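Local coordinates for protein TBC1 domain family member 22A (Homo sapiens, PDB 2QFZ) that probably acts as a GTPase-activating protein for Rab-family proteins through the TBC domain captured in this fragment, and forms homodimers and binds 14-3-3 proteins, at residues A[200-205]-A[214-219]; A[218-223]-A[240-245]; A[248-253]-A[283-288]. All blocks are in the same frame, centred on the assembly; numbering follows the deposited sequence.

Overall arrangement
From the N terminus, the chain leaves helix 181-200 through the loop 200-205 and enters helix 211-227, and contact 1 closes this short excursion with only eight residues between its segments. Contact 2 starts on the same helix, sharing K218 and M219 with contact 1, and closes a larger loop through helix 229-237 to the start of helix 242-251. Contact 3 follows in series, joining the far end of helix 242-251 to helix 276-291. None encloses another. Their centres lie about 10 to 13 Å apart, and M250, V217 and L220 pack between them, so that three helices of the all-helical TBC domain form one cluster.

Contact 1 of 3, residues A[200-205]-A[214-219]; sequences DGIQDN and QMKVKM
In the turn that links helix 181-200 to helix 211-227 of the TBC domain, N205 and I202 are met by K216 of the second helix, the main side-chain link between the two segments. K216 CE lies 3.1 Å from N205 OD1, whereas K216 NZ is 3.7 Å from I202 CG2. The lysine is stretched through its middle torsions and bends only at the end (chi4 -147°), which places NZ beside the CG2 methyl of I202. Both I202 and N205 cross the lysine chain at about a right angle. N205 OD1 also lies 3.3 Å from K216 NZ, while the carboxylate of D204 stands farther off, its OD1 4.6 Å from K216 NZ, beyond salt-bridge distance. The turn has its own bracing: N205 N donates to I202 O over 3.0 Å, N205 O accepts from the side chain of Q210, and a backbone hydrogen bond joins D204 to G212 at the start of helix 211-227. K216 also packs on L282 of helix 276-291. Replacing N205, an alanine here would remove the amide oxygen beside the end of K216, and would probably leave the lysine tip freer to swing. A buried ammonium group beside an amide oxygen, with a carboxylate somewhat farther away, implies a polar contact in which D204 probably adds a modest electrostatic pull.

Contact 2 of 3, residues A[218-223]-A[240-245]; sequences KMLEEL and VRYLQF
E221 lies over one face of the Y242 ring, its backbone and side chain both taking part. E221 CA sits 4.0 Å from the ring centroid and only 9° off the ring normal, which is the geometry of a CH-pi contact over the middle of the face. With CG anti to the backbone N (chi1 170°), E221 CG comes to 3.7 Å from Y242 CE1, and the extended remainder of the chain carries the carboxylate out past the CD1-CE1 side of the ring, its plane turned 24° from that of the aromatic group. L220 meets another part of the tyrosine, with its CD2 4.0 Å from Y242 CD2 in an oblique approach. The polar end of the glutamate is tied back to the start of the second helix by one water, which donates to E221 OE1 at 3.0 Å and accepts from Y242 N at 3.1 Å; its oxygen lies in the ring plane, at the edge. The tyrosine hydroxyl is hydrogen-bonded to H232 of helix 229-237, which probably helps fix the ring's position. V217 and V224 of helix 211-227, L235 of helix 229-237 and L289 of helix 276-291 also pack on the tyrosine. An aromatic residue at the first turn of helix 242-251, laid against the backbone of helix 211-227, is plain helix-to-helix packing within the all-helical TBC domain.

Contact 3 of 3, residues A[248-253]-A[283-288]; sequences RWMNNL and YVCAAF
W249 and F288 form a T-shaped (edge-to-face) pair between helix 242-251 and helix 276-291: the edge of the phenylalanine is directed at the face of the indole's six-membered ring, with centroids 5.2 Å apart and planes at 71°. The nearest atoms, W249 CH2 and F288 CD2, are 3.8 Å apart, and F288 CD2 stands over the indole nearer its rim than its centre. Different first torsions bring the two rings together. On the tryptophan, CG is anti to the carbonyl carbon (chi1 -67°), and the indole extends across to the second helix; F288 instead has CG anti to the backbone N, which brings the CD2 edge of its ring over the indole face. The rim of the indole is also occupied, since W249 CZ3 comes within 3.5 Å of C285 O, near the ring plane.

C285 touches both W249 and M250. Its CB bond points toward the other helix, with C285 SG 4.0 Å from W249 CB, and the sulfur lies 5.4 Å from the centroid of the six-membered ring at the edge, a cysteine sulfur-aromatic contact. M250, the next residue along helix 242-251, reaches C285 with a chain bent at chi2 (-48°), bringing M250 CE to 3.9 Å from C285 SG. The same methionine packs on I213 and V217 of helix 211-227, while the indole has F245 as a second edge-to-face neighbour and F288 has W292.

All four touching residues are buried, and the chemistry is aromatic and sulfur-rich. Beyond these segments W249 O is hydrogen-bonded to H281 of helix 276-291, but the side chains described here meet by shape and dispersion, with the slightly positive rim of the indole probably favoured beside the C285 carbonyl oxygen.

Contact 1 of 3, residues A[200-205]-A[214-219]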
loop_
_atom_site.group_PDB
_atom_site.type_symbol
_atom_site.label_atom_id
_atom_site.label_comp_id
_atom_site.label_asym_id
_atom_site.label_seq_id
_atom_site.Cartn_x
_atom_site.Cartn_y
_atom_site.Cartn_z
ATOM N N ASP A 200 -8.407 -6.986 -3.905
ATOM C CA ASP A 200 -9.795 -7.113 -4.325
ATOM C C ASP A 200 -10.518 -5.769 -4.620
ATOM O O ASP A 200 -11.528 -5.774 -5.312
ATOM C CB ASP A 200 -10.628 -7.894 -3.288
ATOM C CG ASP A 200 -10.352 -9.400 -3.307
ATOM O OD1 ASP A 200 -9.868 -9.952 -4.364
ATOM O OD2 ASP A 200 -10.626 -10.035 -2.241
ATOM N N GLY A 201 -10.028 -4.640 -4.099
ATOM C CA GLY A 201 -10.548 -3.341 -4.519
ATOM C C GLY A 201 -9.853 -2.712 -5.725
ATOM O O GLY A 201 -10.265 -1.650 -6.192
ATOM N N ILE A 202 -8.784 -3.317 -6.225
ATOM C CA ILE A 202 -8.086 -2.756 -7.439
ATOM C C ILE A 202 -7.845 -3.835 -8.488
ATOM O O ILE A 202 -6.774 -3.931 -9.111
ATOM C CB ILE A 202 -6.782 -1.979 -7.061
ATOM C CG1 ILE A 202 -5.718 -2.917 -6.411
ATOM C CG2 ILE A 202 -7.112 -0.776 -6.155
ATOM C CD1 ILE A 202 -4.515 -2.215 -5.797
ATOM N N GLN A 203 -8.884 -4.627 -8.713
ATOM C CA GLN A 203 -8.782 -5.870 -9.508
ATOM C C GLN A 203 -8.318 -5.663 -10.932
ATOM O O GLN A 203 -7.574 -6.480 -11.456
ATOM C CB GLN A 203 -10.137 -6.591 -9.555
ATOM C CG GLN A 203 -10.534 -7.091 -8.248
ATOM C CD GLN A 203 -11.596 -8.147 -8.303
ATOM O OE1 GLN A 203 -11.645 -8.966 -9.228
ATOM N NE2 GLN A 203 -12.453 -8.145 -7.303
ATOM N N ASP A 204 -8.776 -4.574 -11.541
ATOM C CA ASP A 204 -8.452 -4.262 -12.948
ATOM C C ASP A 204 -7.013 -3.737 -13.167
ATOM O O ASP A 204 -6.550 -3.641 -14.303
ATOM C CB ASP A 204 -9.477 -3.258 -13.519
ATOM C CG ASP A 204 -9.593 -1.985 -12.690
ATOM O OD1 ASP A 204 -9.079 -1.937 -11.539
ATOM O OD2 ASP A 204 -10.234 -1.025 -13.183
ATOM N N ASN A 205 -6.323 -3.402 -12.078
ATOM C CA ASN A 205 -4.903 -2.970 -12.161
ATOM C C ASN A 205 -3.967 -4.035 -12.653
ATOM O O ASN A 205 -2.899 -3.708 -13.151
ATOM C CB ASN A 205 -4.381 -2.477 -10.794
ATOM C CG ASN A 205 -4.853 -1.092 -10.457
ATOM O OD1 ASN A 205 -5.727 -0.559 -11.123
ATOM N ND2 ASN A 205 -4.260 -0.493 -9.424
ATOM N N GLN A 214 -3.948 2.158 -16.801
ATOM C CA GLN A 214 -4.128 3.151 -17.876
ATOM C C GLN A 214 -5.270 4.100 -17.639
ATOM O O GLN A 214 -5.137 5.308 -17.870
ATOM C CB GLN A 214 -4.330 2.457 -19.234
ATOM C CG GLN A 214 -3.026 2.226 -19.968
ATOM C CD GLN A 214 -2.152 1.182 -19.303
ATOM O OE1 GLN A 214 -2.634 0.144 -18.871
ATOM N NE2 GLN A 214 -0.858 1.454 -19.227
ATOM N N MET A 215 -6.384 3.549 -17.174
ATOM C CA MET A 215 -7.526 4.338 -16.815
ATOM C C MET A 215 -7.209 5.329 -15.705
ATOM O O MET A 215 -7.545 6.500 -15.819
ATOM C CB MET A 215 -8.689 3.425 -16.381
ATOM C CG MET A 215 -10.017 4.185 -16.202
ATOM S SD MET A 215 -10.559 4.946 -17.759
ATOM C CE MET A 215 -10.960 3.493 -18.724
ATOM N N LYS A 216 -6.567 4.865 -14.636
ATOM C CA LYS A 216 -6.161 5.764 -13.530
ATOM C C LYS A 216 -5.141 6.841 -13.920
ATOM O O LYS A 216 -5.205 7.971 -13.422
ATOM C CB LYS A 216 -5.629 4.969 -12.353
ATOM C CG LYS A 216 -6.748 4.170 -11.661
ATOM C CD LYS A 216 -6.243 3.119 -10.680
ATOM C CE LYS A 216 -7.360 2.030 -10.456
ATOM N NZ LYS A 216 -7.309 1.513 -9.068
ATOM N N VAL A 217 -4.186 6.497 -14.773
ATOM C CA VAL A 217 -3.238 7.503 -15.271
ATOM C C VAL A 217 -3.956 8.585 -16.110
ATOM O O VAL A 217 -3.588 9.764 -16.072
ATOM C CB VAL A 217 -2.129 6.848 -16.030
ATOM C CG1 VAL A 217 -1.266 7.884 -16.789
ATOM C CG2 VAL A 217 -1.281 6.005 -15.063
ATOM N N LYS A 218 -4.969 8.178 -16.858
ATOM C CA LYS A 218 -5.737 9.097 -17.727
ATOM C C LYS A 218 -6.627 9.995 -16.860
ATOM O O LYS A 218 -6.712 11.187 -17.105
ATOM C CB LYS A 218 -6.553 8.294 -18.759
ATOM C CG LYS A 218 -7.456 9.102 -19.633
ATOM C CD LYS A 218 -6.750 10.215 -20.407
ATOM C CE LYS A 218 -7.732 10.926 -21.337
ATOM N NZ LYS A 218 -7.095 12.025 -22.129
ATOM N N MET A 219 -7.296 9.426 -15.844
ATOM C CA MET A 219 -8.051 10.243 -14.892
ATOM C C MET A 219 -7.149 11.182 -14.106
ATOM O O MET A 219 -7.555 12.274 -13.798
ATOM C CB MET A 219 -8.833 9.383 -13.922
ATOM C CG MET A 219 -9.924 8.547 -14.579
ATOM S SD MET A 219 -10.872 7.728 -13.293
ATOM C CE MET A 219 -9.885 6.247 -13.045
#

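Contact 2 of 3, residues A[218-223]-A[240-245]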
loop_
_atom_site.group_PDB
_atom_site.type_symbol
_atom_site.label_atom_id
_atom_site.label_comp_id
_atom_site.label_asym_id
_atom_site.label_seq_id
_atom_site.Cartn_x
_atom_site.Cartn_y
_atom_site.Cartn_z
ATOM N N LYS A 218 -4.969 8.178 -16.858
ATOM C CA LYS A 218 -5.737 9.097 -17.727
ATOM C C LYS A 218 -6.627 9.995 -16.860
ATOM O O LYS A 218 -6.712 11.187 -17.105
ATOM C CB LYS A 218 -6.553 8.294 -18.759
ATOM C CG LYS A 218 -7.456 9.102 -19.633
ATOM C CD LYS A 218 -6.750 10.215 -20.407
ATOM C CE LYS A 218 -7.732 10.926 -21.337
ATOM N NZ LYS A 218 -7.095 12.025 -22.129
ATOM N N MET A 219 -7.296 9.426 -15.844
ATOM C CA MET A 219 -8.051 10.243 -14.892
ATOM C C MET A 219 -7.149 11.182 -14.106
ATOM O O MET A 219 -7.555 12.274 -13.798
ATOM C CB MET A 219 -8.833 9.383 -13.922
ATOM C CG MET A 219 -9.924 8.547 -14.579
ATOM S SD MET A 219 -10.872 7.728 -13.293
ATOM C CE MET A 219 -9.885 6.247 -13.045
ATOM N N LEU A 220 -5.921 10.761 -13.800
ATOM C CA LEU A 220 -4.931 11.658 -13.186
ATOM C C LEU A 220 -4.642 12.836 -14.098
ATOM O O LEU A 220 -4.485 13.981 -13.640
ATOM C CB LEU A 220 -3.624 10.927 -12.822
ATOM C CG LEU A 220 -2.445 11.804 -12.343
ATOM C CD1 LEU A 220 -2.736 12.430 -10.998
ATOM C CD2 LEU A 220 -1.144 11.034 -12.284
ATOM N N GLU A 221 -4.548 12.536 -15.386
ATOM C CA GLU A 221 -4.257 13.541 -16.376
ATOM C C GLU A 221 -5.426 14.540 -16.429
ATOM O O GLU A 221 -5.199 15.746 -16.393
ATOM C CB GLU A 221 -3.953 12.897 -17.762
ATOM C CG GLU A 221 -3.876 13.944 -18.874
ATOM C CD GLU A 221 -3.194 13.484 -20.170
ATOM O OE1 GLU A 221 -2.959 12.258 -20.334
ATOM O OE2 GLU A 221 -2.895 14.383 -21.031
ATOM N N GLU A 222 -6.673 14.037 -16.477
ATOM C CA GLU A 222 -7.866 14.907 -16.496
ATOM C C GLU A 222 -7.991 15.739 -15.216
ATOM O O GLU A 222 -8.462 16.886 -15.247
ATOM C CB GLU A 222 -9.154 14.102 -16.689
ATOM C CG GLU A 222 -9.203 13.263 -17.967
ATOM C CD GLU A 222 -9.191 14.108 -19.232
ATOM O OE1 GLU A 222 -10.299 14.535 -19.658
ATOM O OE2 GLU A 222 -8.080 14.332 -19.802
ATOM N N LEU A 223 -7.587 15.158 -14.088
ATOM C CA LEU A 223 -7.646 15.845 -12.809
ATOM C C LEU A 223 -6.618 16.986 -12.770
ATOM O O LEU A 223 -6.973 18.131 -12.505
ATOM C CB LEU A 223 -7.431 14.853 -11.681
ATOM C CG LEU A 223 -7.340 15.326 -10.255
ATOM C CD1 LEU A 223 -8.532 16.203 -9.880
ATOM C CD2 LEU A 223 -7.250 14.058 -9.411
ATOM N N VAL A 240 6.711 15.228 -21.773
ATOM C CA VAL A 240 6.554 14.176 -20.762
ATOM C C VAL A 240 5.092 13.766 -20.710
ATOM O O VAL A 240 4.224 14.618 -20.491
ATOM C CB VAL A 240 7.055 14.606 -19.335
ATOM C CG1 VAL A 240 6.870 13.426 -18.344
ATOM C CG2 VAL A 240 8.527 15.055 -19.385
ATOM N N ARG A 241 4.834 12.467 -20.936
ATOM C CA ARG A 241 3.499 11.874 -20.853
ATOM C C ARG A 241 3.252 11.374 -19.434
ATOM O O ARG A 241 4.154 10.845 -18.812
ATOM C CB ARG A 241 3.377 10.669 -21.799
ATOM C CG ARG A 241 3.423 11.018 -23.274
ATOM C CD ARG A 241 3.202 9.810 -24.119
ATOM N NE ARG A 241 4.395 8.946 -24.176
ATOM C CZ ARG A 241 4.458 7.705 -23.732
ATOM N NH1 ARG A 241 3.408 7.117 -23.152
ATOM N NH2 ARG A 241 5.584 7.047 -23.859
ATOM N N TYR A 242 2.029 11.482 -18.920
ATOM C CA TYR A 242 1.816 11.026 -17.538
ATOM C C TYR A 242 2.207 9.556 -17.328
ATOM O O TYR A 242 2.725 9.210 -16.296
ATOM C CB TYR A 242 0.388 11.291 -17.053
ATOM C CG TYR A 242 0.063 12.743 -16.816
ATOM C CD1 TYR A 242 -0.141 13.619 -17.890
ATOM C CD2 TYR A 242 -0.130 13.222 -15.527
ATOM C CE1 TYR A 242 -0.476 14.936 -17.674
ATOM C CE2 TYR A 242 -0.473 14.545 -15.292
ATOM C CZ TYR A 242 -0.644 15.399 -16.364
ATOM O OH TYR A 242 -0.984 16.714 -16.135
ATOM N N LEU A 243 2.023 8.719 -18.338
ATOM C CA LEU A 243 2.265 7.284 -18.219
ATOM C C LEU A 243 3.706 6.958 -17.958
ATOM O O LEU A 243 4.003 5.935 -17.306
ATOM C CB LEU A 243 1.815 6.565 -19.486
ATOM C CG LEU A 243 1.596 5.056 -19.475
ATOM C CD1 LEU A 243 0.498 4.648 -18.500
ATOM C CD2 LEU A 243 1.221 4.631 -20.902
ATOM N N GLN A 244 4.619 7.834 -18.399
ATOM C CA GLN A 244 6.053 7.585 -18.215
ATOM C C GLN A 244 6.522 7.628 -16.771
ATOM O O GLN A 244 7.539 7.034 -16.444
ATOM C CB GLN A 244 6.887 8.546 -19.064
ATOM C CG GLN A 244 6.611 8.415 -20.568
ATOM C CD GLN A 244 7.404 9.411 -21.403
ATOM O OE1 GLN A 244 7.039 10.573 -21.498
ATOM N NE2 GLN A 244 8.485 8.941 -22.027
ATOM N N PHE A 245 5.815 8.356 -15.915
ATOM C CA PHE A 245 6.175 8.444 -14.492
ATOM C C PHE A 245 5.076 7.909 -13.586
ATOM O O PHE A 245 5.366 7.276 -12.589
ATOM C CB PHE A 245 6.622 9.886 -14.078
ATOM C CG PHE A 245 5.528 10.929 -14.173
ATOM C CD1 PHE A 245 4.642 11.143 -13.140
ATOM C CD2 PHE A 245 5.381 11.669 -15.306
ATOM C CE1 PHE A 245 3.629 12.086 -13.258
ATOM C CE2 PHE A 245 4.375 12.603 -15.428
ATOM C CZ PHE A 245 3.504 12.816 -14.409
HETATM O O HOH W 1 -0.042 12.312 -21.054
#

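Contact 3 of 3, residues A[248-253]-A[283-288]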
loop_
_atom_site.group_PDB
_atom_site.type_symbol
_atom_site.label_atom_id
_atom_site.label_comp_id
_atom_site.label_asym_id
_atom_site.label_seq_id
_atom_site.Cartn_x
_atom_site.Cartn_y
_atom_site.Cartn_z
ATOM N N ARG A 248 4.160 3.707 -12.537
ATOM C CA ARG A 248 4.706 3.210 -11.265
ATOM C C ARG A 248 3.960 3.721 -10.019
ATOM O O ARG A 248 3.843 3.030 -9.030
ATOM C CB ARG A 248 6.180 3.544 -11.170
ATOM C CG ARG A 248 6.968 2.524 -10.356
ATOM C CD ARG A 248 8.451 2.711 -10.553
ATOM N NE ARG A 248 8.909 3.956 -9.959
ATOM C CZ ARG A 248 10.134 4.462 -10.129
ATOM N NH1 ARG A 248 11.029 3.854 -10.906
ATOM N NH2 ARG A 248 10.456 5.586 -9.546
ATOM N N TRP A 249 3.458 4.942 -10.070
ATOM C CA TRP A 249 2.741 5.526 -8.952
ATOM C C TRP A 249 1.450 4.700 -8.713
ATOM O O TRP A 249 1.022 4.568 -7.591
ATOM C CB TRP A 249 2.352 7.012 -9.247
ATOM C CG TRP A 249 3.521 8.047 -9.362
ATOM C CD1 TRP A 249 4.831 7.777 -9.464
ATOM C CD2 TRP A 249 3.408 9.489 -9.403
ATOM N NE1 TRP A 249 5.565 8.940 -9.573
ATOM C CE2 TRP A 249 4.698 10.003 -9.535
ATOM C CE3 TRP A 249 2.327 10.386 -9.289
ATOM C CZ2 TRP A 249 4.953 11.365 -9.606
ATOM C CZ3 TRP A 249 2.584 11.758 -9.336
ATOM C CH2 TRP A 249 3.886 12.227 -9.499
ATOM N N MET A 250 0.807 4.219 -9.780
ATOM C CA MET A 250 -0.465 3.435 -9.657
ATOM C C MET A 250 -0.203 1.961 -9.369
ATOM O O MET A 250 -0.811 1.395 -8.490
ATOM C CB MET A 250 -1.303 3.501 -10.937
ATOM C CG MET A 250 -1.743 4.903 -11.320
ATOM S SD MET A 250 -2.441 5.828 -9.961
ATOM C CE MET A 250 -2.712 7.417 -10.738
ATOM N N ASN A 251 0.711 1.379 -10.138
ATOM C CA ASN A 251 1.105 -0.031 -10.077
ATOM C C ASN A 251 1.668 -0.460 -8.711
ATOM O O ASN A 251 1.368 -1.560 -8.211
ATOM C CB ASN A 251 2.159 -0.283 -11.172
ATOM C CG ASN A 251 2.413 -1.758 -11.410
ATOM O OD1 ASN A 251 1.516 -2.492 -11.891
ATOM N ND2 ASN A 251 3.636 -2.203 -11.091
ATOM N N ASN A 252 2.473 0.430 -8.119
ATOM C CA ASN A 252 3.142 0.198 -6.842
ATOM C C ASN A 252 2.542 0.997 -5.669
ATOM O O ASN A 252 3.124 1.006 -4.572
ATOM C CB ASN A 252 4.643 0.553 -6.965
ATOM C CG ASN A 252 5.404 -0.374 -7.949
ATOM O OD1 ASN A 252 5.193 -0.337 -9.171
ATOM N ND2 ASN A 252 6.307 -1.189 -7.408
ATOM N N LEU A 253 1.437 1.719 -5.926
ATOM C CA LEU A 253 0.745 2.559 -4.925
ATOM C C LEU A 253 1.689 3.558 -4.213
ATOM O O LEU A 253 1.634 3.724 -2.997
ATOM C CB LEU A 253 -0.045 1.733 -3.908
ATOM C CG LEU A 253 -1.280 1.017 -4.490
ATOM C CD1 LEU A 253 -1.940 0.249 -3.378
ATOM C CD2 LEU A 253 -2.321 1.963 -5.157
ATOM N N TYR A 283 -6.251 11.192 -6.019
ATOM C CA TYR A 283 -6.112 12.551 -5.490
ATOM C C TYR A 283 -4.818 12.744 -4.758
ATOM O O TYR A 283 -4.330 13.838 -4.744
ATOM C CB TYR A 283 -7.274 12.880 -4.548
ATOM C CG TYR A 283 -8.556 12.859 -5.278
ATOM C CD1 TYR A 283 -8.970 13.955 -6.049
ATOM C CD2 TYR A 283 -9.344 11.738 -5.265
ATOM C CE1 TYR A 283 -10.182 13.910 -6.794
ATOM C CE2 TYR A 283 -10.547 11.689 -5.994
ATOM C CZ TYR A 283 -10.945 12.775 -6.746
ATOM O OH TYR A 283 -12.140 12.709 -7.417
ATOM N N VAL A 284 -4.305 11.688 -4.108
ATOM C CA VAL A 284 -2.990 11.725 -3.485
ATOM C C VAL A 284 -1.910 11.877 -4.570
ATOM O O VAL A 284 -0.920 12.636 -4.394
ATOM C CB VAL A 284 -2.739 10.477 -2.558
ATOM C CG1 VAL A 284 -1.282 10.448 -2.033
ATOM C CG2 VAL A 284 -3.730 10.480 -1.397
ATOM N N CYS A 285 -2.089 11.167 -5.690
ATOM C CA CYS A 285 -1.163 11.291 -6.809
ATOM C C CYS A 285 -1.144 12.740 -7.388
ATOM O O CYS A 285 -0.087 13.264 -7.727
ATOM C CB CYS A 285 -1.472 10.254 -7.897
ATOM S SG CYS A 285 -0.862 8.554 -7.495
ATOM N N ALA A 286 -2.312 13.340 -7.494
ATOM C CA ALA A 286 -2.463 14.713 -7.994
ATOM C C ALA A 286 -1.782 15.721 -7.077
ATOM O O ALA A 286 -1.023 16.581 -7.548
ATOM C CB ALA A 286 -3.941 15.041 -8.196
ATOM N N ALA A 287 -2.004 15.569 -5.766
ATOM C CA ALA A 287 -1.307 16.366 -4.742
ATOM C C ALA A 287 0.216 16.127 -4.702
ATOM O O ALA A 287 1.020 17.056 -4.479
ATOM C CB ALA A 287 -1.945 16.156 -3.375
ATOM N N PHE A 288 0.632 14.899 -4.942
ATOM C CA PHE A 288 2.054 14.575 -4.954
ATOM C C PHE A 288 2.760 15.301 -6.104
ATOM O O PHE A 288 3.833 15.896 -5.923
ATOM C CB PHE A 288 2.227 13.057 -5.064
ATOM C CG PHE A 288 3.583 12.566 -4.802
ATOM C CD1 PHE A 288 4.220 12.814 -3.589
ATOM C CD2 PHE A 288 4.243 11.809 -5.755
ATOM C CE1 PHE A 288 5.506 12.306 -3.327
ATOM C CE2 PHE A 288 5.530 11.294 -5.498
ATOM C CZ PHE A 288 6.157 11.542 -4.302
#